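Local structure of benzoylformate decarboxylase (Mycobacterium smegmatis, 4Q9D) at residues 362-370 with 506-517; 451-461 with 521-531. The protein belongs to the thiamine pyrophosphate enzyme family and holds a magnesium ion in its C-terminal cofactor-binding domain. All coordinates share one frame; numbering follows the deposited sequence.

Contact 1 (362-370 with 506-517); sequences EVLSNVKPD and TDMLEAELKTAL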
loop_
_atom_site.group_PDB
_atom_site.type_symbol
_atom_site.label_atom_id
_atom_site.label_comp_id
_atom_site.label_asym_id
_atom_site.label_seq_id
_atom_site.Cartn_x
_atom_site.Cartn_y
_atom_site.Cartn_z
ATOM N N GLU B 362 -41.105 24.441 -3.787
ATOM C CA GLU B 362 -41.912 25.316 -4.653
ATOM C C GLU B 362 -41.689 26.750 -4.279
ATOM O O GLU B 362 -41.483 27.589 -5.141
ATOM C CB GLU B 362 -43.419 25.021 -4.590
ATOM C CG GLU B 362 -44.171 25.964 -5.553
ATOM C CD GLU B 362 -45.681 25.789 -5.536
ATOM O OE1 GLU B 362 -46.201 24.998 -4.703
ATOM O OE2 GLU B 362 -46.339 26.465 -6.356
ATOM N N VAL B 363 -41.696 27.047 -2.980
ATOM C CA VAL B 363 -41.330 28.399 -2.559
ATOM C C VAL B 363 -39.955 28.812 -3.094
ATOM O O VAL B 363 -39.764 29.939 -3.544
ATOM C CB VAL B 363 -41.326 28.552 -1.033
ATOM C CG1 VAL B 363 -40.812 29.932 -0.661
ATOM C CG2 VAL B 363 -42.733 28.315 -0.475
ATOM N N LEU B 364 -38.984 27.901 -3.049
ATOM C CA LEU B 364 -37.640 28.227 -3.567
ATOM C C LEU B 364 -37.691 28.551 -5.057
ATOM O O LEU B 364 -37.066 29.518 -5.527
ATOM C CB LEU B 364 -36.686 27.048 -3.366
ATOM C CG LEU B 364 -35.971 26.878 -2.045
ATOM C CD1 LEU B 364 -35.210 25.561 -2.153
ATOM C CD2 LEU B 364 -35.000 28.036 -1.846
ATOM N N SER B 365 -38.433 27.740 -5.811
ATOM C CA SER B 365 -38.512 27.983 -7.257
ATOM C C SER B 365 -39.177 29.324 -7.572
ATOM O O SER B 365 -38.838 29.980 -8.563
ATOM C CB SER B 365 -39.253 26.860 -7.976
ATOM O OG SER B 365 -40.612 26.873 -7.604
ATOM N N ASN B 366 -40.105 29.756 -6.728
ATOM C CA ASN B 366 -40.713 31.080 -6.956
ATOM C C ASN B 366 -39.742 32.234 -6.776
ATOM O O ASN B 366 -39.896 33.277 -7.419
ATOM C CB ASN B 366 -41.909 31.302 -6.032
ATOM C CG ASN B 366 -43.051 30.362 -6.330
ATOM O OD1 ASN B 366 -43.193 29.873 -7.452
ATOM N ND2 ASN B 366 -43.861 30.084 -5.319
ATOM N N VAL B 367 -38.762 32.076 -5.880
ATOM C CA VAL B 367 -37.845 33.201 -5.595
ATOM C C VAL B 367 -36.403 33.025 -6.105
ATOM O O VAL B 367 -35.637 33.982 -6.158
ATOM C CB VAL B 367 -37.820 33.569 -4.088
ATOM C CG1 VAL B 367 -39.242 33.748 -3.563
ATOM C CG2 VAL B 367 -37.145 32.490 -3.302
ATOM N N LYS B 368 -36.015 31.804 -6.453
ATOM C CA LYS B 368 -34.646 31.588 -6.913
ATOM C C LYS B 368 -34.285 32.421 -8.150
ATOM O O LYS B 368 -34.959 32.350 -9.185
ATOM C CB LYS B 368 -34.401 30.096 -7.189
ATOM C CG LYS B 368 -33.043 29.826 -7.768
ATOM C CD LYS B 368 -32.806 28.337 -7.897
ATOM C CE LYS B 368 -33.550 27.784 -9.089
ATOM N NZ LYS B 368 -32.870 28.245 -10.325
ATOM N N PRO B 369 -33.213 33.225 -8.062
ATOM C CA PRO B 369 -32.783 33.920 -9.279
ATOM C C PRO B 369 -32.458 32.896 -10.362
ATOM O O PRO B 369 -31.979 31.785 -10.090
ATOM C CB PRO B 369 -31.511 34.662 -8.840
ATOM C CG PRO B 369 -31.651 34.818 -7.401
ATOM C CD PRO B 369 -32.394 33.590 -6.904
ATOM N N ASP B 370 -32.726 33.282 -11.601
ATOM C CA ASP B 370 -32.544 32.406 -12.733
ATOM C C ASP B 370 -31.076 31.924 -12.895
ATOM O O ASP B 370 -30.836 30.793 -13.308
ATOM C CB ASP B 370 -33.089 33.099 -13.994
ATOM C CG ASP B 370 -33.019 32.210 -15.230
ATOM O OD1 ASP B 370 -32.237 32.547 -16.155
ATOM O OD2 ASP B 370 -33.735 31.173 -15.273
ATOM N N THR B 506 -44.830 29.052 4.817
ATOM C CA THR B 506 -44.386 29.345 3.464
ATOM C C THR B 506 -44.280 30.846 3.222
ATOM O O THR B 506 -43.387 31.292 2.487
ATOM C CB THR B 506 -45.285 28.676 2.410
ATOM O OG1 THR B 506 -46.657 29.016 2.660
ATOM C CG2 THR B 506 -45.119 27.163 2.469
ATOM N N ASP B 507 -45.162 31.641 3.835
ATOM C CA ASP B 507 -45.029 33.100 3.676
ATOM C C ASP B 507 -43.714 33.606 4.249
ATOM O O ASP B 507 -43.048 34.447 3.647
ATOM C CB ASP B 507 -46.138 33.877 4.387
ATOM C CG ASP B 507 -47.504 33.725 3.708
ATOM O OD1 ASP B 507 -47.574 33.691 2.458
ATOM O OD2 ASP B 507 -48.506 33.646 4.447
ATOM N N MET B 508 -43.402 33.160 5.457
ATOM C CA MET B 508 -42.174 33.602 6.130
ATOM C C MET B 508 -40.949 33.118 5.352
ATOM O O MET B 508 -40.003 33.877 5.138
ATOM C CB MET B 508 -42.143 33.100 7.564
ATOM C CG MET B 508 -41.054 33.771 8.368
ATOM S SD MET B 508 -41.081 33.296 10.087
ATOM C CE MET B 508 -39.386 33.760 10.535
ATOM N N LEU B 509 -40.997 31.873 4.884
ATOM C CA LEU B 509 -39.924 31.328 4.046
ATOM C C LEU B 509 -39.665 32.226 2.843
ATOM O O LEU B 509 -38.517 32.589 2.514
ATOM C CB LEU B 509 -40.261 29.889 3.597
ATOM C CG LEU B 509 -39.235 29.241 2.648
ATOM C CD1 LEU B 509 -37.817 29.243 3.271
ATOM C CD2 LEU B 509 -39.681 27.827 2.339
ATOM N N GLU B 510 -40.740 32.631 2.195
ATOM C CA GLU B 510 -40.599 33.429 0.989
ATOM C C GLU B 510 -39.993 34.765 1.328
ATOM O O GLU B 510 -39.104 35.268 0.613
ATOM C CB GLU B 510 -41.965 33.628 0.329
ATOM C CG GLU B 510 -41.955 34.508 -0.898
ATOM C CD GLU B 510 -43.374 34.968 -1.283
ATOM O OE1 GLU B 510 -44.362 34.516 -0.652
ATOM O OE2 GLU B 510 -43.498 35.786 -2.212
ATOM N N ALA B 511 -40.474 35.354 2.417
ATOM C CA ALA B 511 -40.009 36.683 2.784
ATOM C C ALA B 511 -38.548 36.641 3.236
ATOM O O ALA B 511 -37.757 37.521 2.898
ATOM C CB ALA B 511 -40.903 37.284 3.884
ATOM N N GLU B 512 -38.193 35.632 4.028
ATOM C CA GLU B 512 -36.807 35.520 4.517
ATOM C C GLU B 512 -35.851 35.219 3.357
ATOM O O GLU B 512 -34.703 35.678 3.348
ATOM C CB GLU B 512 -36.722 34.446 5.601
ATOM C CG GLU B 512 -37.463 34.828 6.881
ATOM C CD GLU B 512 -36.803 35.995 7.623
ATOM O OE1 GLU B 512 -35.679 36.396 7.256
ATOM O OE2 GLU B 512 -37.404 36.492 8.596
ATOM N N LEU B 513 -36.343 34.458 2.376
ATOM C CA LEU B 513 -35.582 34.153 1.171
ATOM C C LEU B 513 -35.255 35.420 0.399
ATOM O O LEU B 513 -34.100 35.632 -0.011
ATOM C CB LEU B 513 -36.329 33.133 0.284
ATOM C CG LEU B 513 -36.066 31.648 0.598
ATOM C CD1 LEU B 513 -36.994 30.689 -0.211
ATOM C CD2 LEU B 513 -34.569 31.322 0.361
ATOM N N LYS B 514 -36.263 36.277 0.217
ATOM C CA LYS B 514 -36.051 37.547 -0.469
ATOM C C LYS B 514 -35.083 38.429 0.293
ATOM O O LYS B 514 -34.231 39.077 -0.295
ATOM C CB LYS B 514 -37.364 38.298 -0.662
ATOM C CG LYS B 514 -38.330 37.627 -1.651
ATOM C CD LYS B 514 -39.682 38.396 -1.725
ATOM C CE LYS B 514 -40.645 37.717 -2.716
ATOM N NZ LYS B 514 -42.068 38.174 -2.566
ATOM N N THR B 515 -35.229 38.484 1.607
ATOM C CA THR B 515 -34.281 39.246 2.408
ATOM C C THR B 515 -32.861 38.661 2.283
ATOM O O THR B 515 -31.883 39.408 2.172
ATOM C CB THR B 515 -34.724 39.255 3.869
ATOM O OG1 THR B 515 -35.983 39.918 3.954
ATOM C CG2 THR B 515 -33.721 39.974 4.767
ATOM N N ALA B 516 -32.742 37.330 2.285
ATOM C CA ALA B 516 -31.412 36.700 2.223
ATOM C C ALA B 516 -30.716 37.011 0.905
ATOM O O ALA B 516 -29.491 37.216 0.857
ATOM C CB ALA B 516 -31.516 35.188 2.430
ATOM N N LEU B 517 -31.502 37.042 -0.166
ATOM C CA LEU B 517 -30.974 37.277 -1.505
ATOM C C LEU B 517 -30.403 38.675 -1.661
ATOM O O LEU B 517 -29.579 38.914 -2.536
ATOM C CB LEU B 517 -32.070 37.048 -2.553
ATOM C CG LEU B 517 -32.413 35.578 -2.776
ATOM C CD1 LEU B 517 -33.680 35.428 -3.645
ATOM C CD2 LEU B 517 -31.220 34.846 -3.401
#

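Contact 2 (451-461 with 521-531); sequences KLPIVFVVLRN and GPTVLVVPTLP. With MG (magnesium ion), chain F.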
loop_
_atom_site.group_PDB
_atom_site.type_symbol
_atom_site.label_atom_id
_atom_site.label_comp_id
_atom_site.label_asym_id
_atom_site.label_seq_id
_atom_site.Cartn_x
_atom_site.Cartn_y
_atom_site.Cartn_z
ATOM N N LYS B 451 -18.085 37.003 3.769
ATOM C CA LYS B 451 -19.334 37.640 3.351
ATOM C C LYS B 451 -19.822 37.088 2.015
ATOM O O LYS B 451 -20.061 37.836 1.079
ATOM C CB LYS B 451 -19.144 39.152 3.245
ATOM C CG LYS B 451 -18.882 39.846 4.590
ATOM C CD LYS B 451 -18.548 41.320 4.333
ATOM C CE LYS B 451 -18.318 42.082 5.621
ATOM N NZ LYS B 451 -17.148 41.540 6.352
ATOM N N LEU B 452 -19.955 35.771 1.922
ATOM C CA LEU B 452 -20.325 35.159 0.657
ATOM C C LEU B 452 -21.855 35.173 0.446
ATOM O O LEU B 452 -22.616 35.029 1.409
ATOM C CB LEU B 452 -19.753 33.736 0.598
ATOM C CG LEU B 452 -18.218 33.713 0.641
ATOM C CD1 LEU B 452 -17.685 32.287 0.875
ATOM C CD2 LEU B 452 -17.679 34.284 -0.651
ATOM N N PRO B 453 -22.305 35.349 -0.814
ATOM C CA PRO B 453 -23.749 35.316 -1.096
ATOM C C PRO B 453 -24.222 33.877 -1.195
ATOM O O PRO B 453 -24.474 33.338 -2.287
ATOM C CB PRO B 453 -23.873 36.028 -2.455
ATOM C CG PRO B 453 -22.555 35.670 -3.152
ATOM C CD PRO B 453 -21.502 35.632 -2.024
ATOM N N ILE B 454 -24.374 33.261 -0.028
ATOM C CA ILE B 454 -24.862 31.909 0.044
ATOM C C ILE B 454 -26.087 31.864 0.944
ATOM O O ILE B 454 -26.074 32.375 2.067
ATOM C CB ILE B 454 -23.807 30.947 0.614
ATOM C CG1 ILE B 454 -22.482 31.058 -0.159
ATOM C CG2 ILE B 454 -24.354 29.510 0.595
ATOM C CD1 ILE B 454 -21.381 30.245 0.503
ATOM N N VAL B 455 -27.141 31.238 0.446
ATOM C CA VAL B 455 -28.332 31.019 1.254
ATOM C C VAL B 455 -28.417 29.533 1.530
ATOM O O VAL B 455 -28.645 28.740 0.614
ATOM C CB VAL B 455 -29.624 31.483 0.520
ATOM C CG1 VAL B 455 -30.827 31.270 1.418
ATOM C CG2 VAL B 455 -29.503 32.959 0.096
ATOM N N PHE B 456 -28.191 29.151 2.781
ATOM C CA PHE B 456 -28.262 27.747 3.183
ATOM C C PHE B 456 -29.704 27.500 3.636
ATOM O O PHE B 456 -30.158 28.090 4.623
ATOM C CB PHE B 456 -27.309 27.468 4.377
ATOM C CG PHE B 456 -25.838 27.678 4.061
ATOM C CD1 PHE B 456 -25.100 26.700 3.392
ATOM C CD2 PHE B 456 -25.201 28.851 4.425
ATOM C CE1 PHE B 456 -23.730 26.884 3.102
ATOM C CE2 PHE B 456 -23.821 29.055 4.137
ATOM C CZ PHE B 456 -23.100 28.069 3.463
ATOM N N VAL B 457 -30.418 26.638 2.931
ATOM C CA VAL B 457 -31.773 26.299 3.314
ATOM C C VAL B 457 -31.744 24.916 3.927
ATOM O O VAL B 457 -31.531 23.915 3.241
ATOM C CB VAL B 457 -32.711 26.290 2.110
ATOM C CG1 VAL B 457 -34.125 25.828 2.541
ATOM C CG2 VAL B 457 -32.735 27.636 1.457
ATOM N N VAL B 458 -31.940 24.863 5.233
ATOM C CA VAL B 458 -31.781 23.618 5.972
ATOM C C VAL B 458 -33.134 22.994 6.300
ATOM O O VAL B 458 -33.958 23.590 6.982
ATOM C CB VAL B 458 -30.974 23.864 7.279
ATOM C CG1 VAL B 458 -30.914 22.602 8.116
ATOM C CG2 VAL B 458 -29.554 24.371 6.946
ATOM N N LEU B 459 -33.346 21.780 5.820
ATOM C CA LEU B 459 -34.611 21.089 6.034
ATOM C C LEU B 459 -34.572 20.269 7.315
ATOM O O LEU B 459 -33.996 19.174 7.372
ATOM C CB LEU B 459 -34.952 20.218 4.814
ATOM C CG LEU B 459 -35.293 20.953 3.504
ATOM C CD1 LEU B 459 -34.094 21.568 2.862
ATOM C CD2 LEU B 459 -35.932 19.961 2.527
ATOM N N ARG B 460 -35.187 20.826 8.349
ATOM C CA ARG B 460 -35.135 20.269 9.683
ATOM C C ARG B 460 -36.355 19.358 9.952
ATOM O O ARG B 460 -37.428 19.828 10.328
ATOM C CB ARG B 460 -35.051 21.419 10.710
ATOM C CG ARG B 460 -35.206 20.993 12.219
ATOM C CD ARG B 460 -33.889 20.511 12.795
ATOM N NE ARG B 460 -33.979 20.174 14.216
ATOM C CZ ARG B 460 -33.576 19.024 14.729
ATOM N NH1 ARG B 460 -33.037 18.099 13.928
ATOM N NH2 ARG B 460 -33.714 18.800 16.037
ATOM N N ASN B 461 -36.179 18.056 9.764
ATOM C CA ASN B 461 -37.223 17.099 10.102
ATOM C C ASN B 461 -36.863 16.190 11.280
ATOM O O ASN B 461 -37.610 15.263 11.588
ATOM C CB ASN B 461 -37.629 16.256 8.872
ATOM C CG ASN B 461 -36.462 15.484 8.279
ATOM O OD1 ASN B 461 -35.392 15.387 8.880
ATOM N ND2 ASN B 461 -36.665 14.918 7.103
ATOM N N GLY B 521 -23.562 38.824 2.746
ATOM C CA GLY B 521 -23.228 37.690 3.582
ATOM C C GLY B 521 -24.280 36.602 3.602
ATOM O O GLY B 521 -25.430 36.792 3.190
ATOM N N PRO B 522 -23.881 35.438 4.099
ATOM C CA PRO B 522 -24.687 34.220 4.020
ATOM C C PRO B 522 -25.808 34.233 5.040
ATOM O O PRO B 522 -25.710 34.860 6.097
ATOM C CB PRO B 522 -23.677 33.126 4.412
ATOM C CG PRO B 522 -22.759 33.835 5.368
ATOM C CD PRO B 522 -22.595 35.225 4.786
ATOM N N THR B 523 -26.859 33.487 4.742
ATOM C CA THR B 523 -27.950 33.289 5.687
ATOM C C THR B 523 -28.227 31.798 5.783
ATOM O O THR B 523 -28.178 31.081 4.776
ATOM C CB THR B 523 -29.253 33.977 5.179
ATOM O OG1 THR B 523 -29.005 35.364 4.957
ATOM C CG2 THR B 523 -30.399 33.801 6.173
ATOM N N VAL B 524 -28.507 31.347 6.996
ATOM C CA VAL B 524 -28.975 30.003 7.259
ATOM C C VAL B 524 -30.474 30.056 7.620
ATOM O O VAL B 524 -30.865 30.601 8.652
ATOM C CB VAL B 524 -28.166 29.346 8.392
ATOM C CG1 VAL B 524 -28.707 27.937 8.710
ATOM C CG2 VAL B 524 -26.639 29.308 8.023
ATOM N N LEU B 525 -31.313 29.513 6.747
ATOM C CA LEU B 525 -32.752 29.482 6.997
ATOM C C LEU B 525 -33.106 28.063 7.409
ATOM O O LEU B 525 -32.900 27.112 6.656
ATOM C CB LEU B 525 -33.542 29.910 5.751
ATOM C CG LEU B 525 -33.285 31.344 5.269
ATOM C CD1 LEU B 525 -34.072 31.640 3.980
ATOM C CD2 LEU B 525 -33.580 32.382 6.342
ATOM N N VAL B 526 -33.604 27.922 8.623
ATOM C CA VAL B 526 -33.968 26.626 9.136
ATOM C C VAL B 526 -35.480 26.434 8.938
ATOM O O VAL B 526 -36.279 27.203 9.466
ATOM C CB VAL B 526 -33.541 26.493 10.618
ATOM C CG1 VAL B 526 -33.793 25.076 11.100
ATOM C CG2 VAL B 526 -32.026 26.852 10.772
ATOM N N VAL B 527 -35.856 25.420 8.155
ATOM C CA VAL B 527 -37.238 25.194 7.783
ATOM C C VAL B 527 -37.748 23.877 8.375
ATOM O O VAL B 527 -37.346 22.791 7.958
ATOM C CB VAL B 527 -37.408 25.168 6.260
ATOM C CG1 VAL B 527 -38.894 25.005 5.895
ATOM C CG2 VAL B 527 -36.827 26.447 5.611
ATOM N N PRO B 528 -38.646 23.959 9.366
ATOM C CA PRO B 528 -39.132 22.690 9.926
ATOM C C PRO B 528 -39.969 21.941 8.898
ATOM O O PRO B 528 -40.882 22.514 8.311
ATOM C CB PRO B 528 -39.984 23.128 11.132
ATOM C CG PRO B 528 -39.548 24.560 11.423
ATOM C CD PRO B 528 -39.132 25.142 10.096
ATOM N N THR B 529 -39.658 20.679 8.655
ATOM C CA THR B 529 -40.361 19.948 7.607
ATOM C C THR B 529 -40.822 18.614 8.177
ATOM O O THR B 529 -40.406 18.219 9.263
ATOM C CB THR B 529 -39.456 19.677 6.387
ATOM O OG1 THR B 529 -38.351 18.882 6.814
ATOM C CG2 THR B 529 -38.925 20.994 5.781
ATOM N N LEU B 530 -41.663 17.911 7.434
ATOM C CA LEU B 530 -42.192 16.627 7.891
ATOM C C LEU B 530 -41.241 15.475 7.596
ATOM O O LEU B 530 -40.606 15.457 6.543
ATOM C CB LEU B 530 -43.544 16.348 7.225
ATOM C CG LEU B 530 -44.564 17.479 7.410
ATOM C CD1 LEU B 530 -45.673 17.333 6.385
ATOM C CD2 LEU B 530 -45.132 17.482 8.814
ATOM N N PRO B 531 -41.171 14.498 8.523
ATOM C CA PRO B 531 -40.371 13.260 8.459
ATOM C C PRO B 531 -40.687 12.343 7.266
ATOM O O PRO B 531 -41.671 12.577 6.561
ATOM C CB PRO B 531 -40.739 12.546 9.758
ATOM C CG PRO B 531 -41.159 13.642 10.690
ATOM C CD PRO B 531 -41.858 14.642 9.821
HETATM MG MG MG F . -33.323 15.183 8.034
HETATM O O HOH W 1 -33.888 16.879 6.410
#

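Contact 1 (362-370 with 506-517)
Val363 enters the helix 506-517 as a knob, its two methyls dividing a hole lined by Thr506, Leu509, Glu510 and Leu513. CG1, anti to the backbone N (chi1 175°), lies 3.7 Å from Leu509 CG and also touches the CA of Glu510 and CD1 of Leu513. CG2 turns toward the start of the helix and meets CB and CG2 of Thr506. A branched but short residue suits this place, since it fills the hole while letting the backbones come close; the CA atoms of Val363 and Glu510 are 6.2 Å apart. One turn on, Val367 adopts a different rotamer. With chi1 at -50°, CG1 stands anti to the carbonyl carbon and rests on Glu510 CG at 3.9 Å, whereas CG2, set between the backbone N and the carbonyl carbon, presses on Leu513, 3.6 Å from its CD1. The same Leu513 CD1 also meets Leu364 CD2, at 3.7 Å, the two leucines crossing nearly at right angles. The helices 357-367 and 506-518 lie on one face of the parallel sheet in the C-terminal domain of this family, and their segments run in the same general direction, 36° apart. Leu364 and Leu513 also reach the strand 454-460 beneath, so large apolar side chains suit both positions. Glu510 lends its aliphatic CB and CG to the two valines and carries its carboxylate beyond them, where Lys514 NZ approaches OE2 from above the carboxylate plane in a 2.8 Å salt bridge. Past the end of the first helix the chain turns at Lys368, and the ring of Pro369 meets the end of Leu517, its CD 3.9 Å from Leu517 CD2. The compact ring and the branched leucine keep this exit apolar. Leu517 CD1 lies against the carbonyl O of Val367.

Contact 2 (451-461 with 521-531)
Val457 and Val527 meet across two neighbouring parallel strands, CG1 of the first 4.1 Å from CG2 of the second; on the same face Val455 CG1 touches Leu525 CD1. The other face carries Phe456, Val458, Val524 and Val526. Val458 CG2 packs on Val524 CG1, while the Phe456 ring, swung back along the strand with CG anti to its carbonyl carbon (chi1 -63°), sets CD2 3.9 Å from Val524 CG2 and turns its edge to Pro522 CB. Ile454 CG2 lies over one ring face, offset toward the rim. Apolar residues suit both faces, which are buried under helices, 506-518 on the Val455 and Leu525 side and 489-495 on the Val458 and Val526 side, and the beta-branched valines favour an extended backbone. The pair lies inside the six-stranded parallel sheet of the C-terminal cofactor-binding domain. Seven backbone hydrogen bonds alternate between the strands, from Thr523 N to Ile454 O through to Thr529 N to Arg460 O. The central bonds are nearly straight (Val527 N to Val458 O, 173° at the hydrogen), but the last donor stands well above the carbonyl plane of Arg460. Here the contact becomes polar. Arg460 keeps its CB on Val526 CG1, at 3.9 Å, then bends at chi2 so that its guanidinium leads away and NH1 forms a salt bridge with Asp434 OD2. OD1 of the same aspartate binds the magnesium ion, so Arg460 probably helps to position that ligand. Asn461 has its amide carbon between the backbone N and carbonyl carbon (chi1 59°), with CB 3.4 Å from Thr529 OG1. Its OD1 binds the metal at 2.2 Å, an amide oxygen being a hard donor that suits magnesium; the backbone O of Glu463 also binds. A water 2.4 Å from the metal donates a hydrogen bond to Leu459 O.

How the contacts relate
Contacts 1 and 2 are neighbouring layers of one domain, their centres about 11 Å apart. Helix 506-518 supplies half of contact 1 and is followed in the chain by strand 523-528, half of contact 2. Its inner side follows the sheet along its length: Leu509 CD1 meets Val527 CG2 at 3.8 Å, Leu513 CD2 meets Leu525 CD1 at 3.7 Å, and the small Ala516 lets its CB approach Thr523 OG1 to 3.6 Å. Leu513 touches both Leu364 and Val367 of 362-370 and Leu525 of the strand. The magnesium ion belongs to contact 2, with Asn461 as one of its three protein ligands; contact 1 packs on one face of the sheet, its nearest atom, Leu364 CD1, 14.7 Å from the magnesium ion.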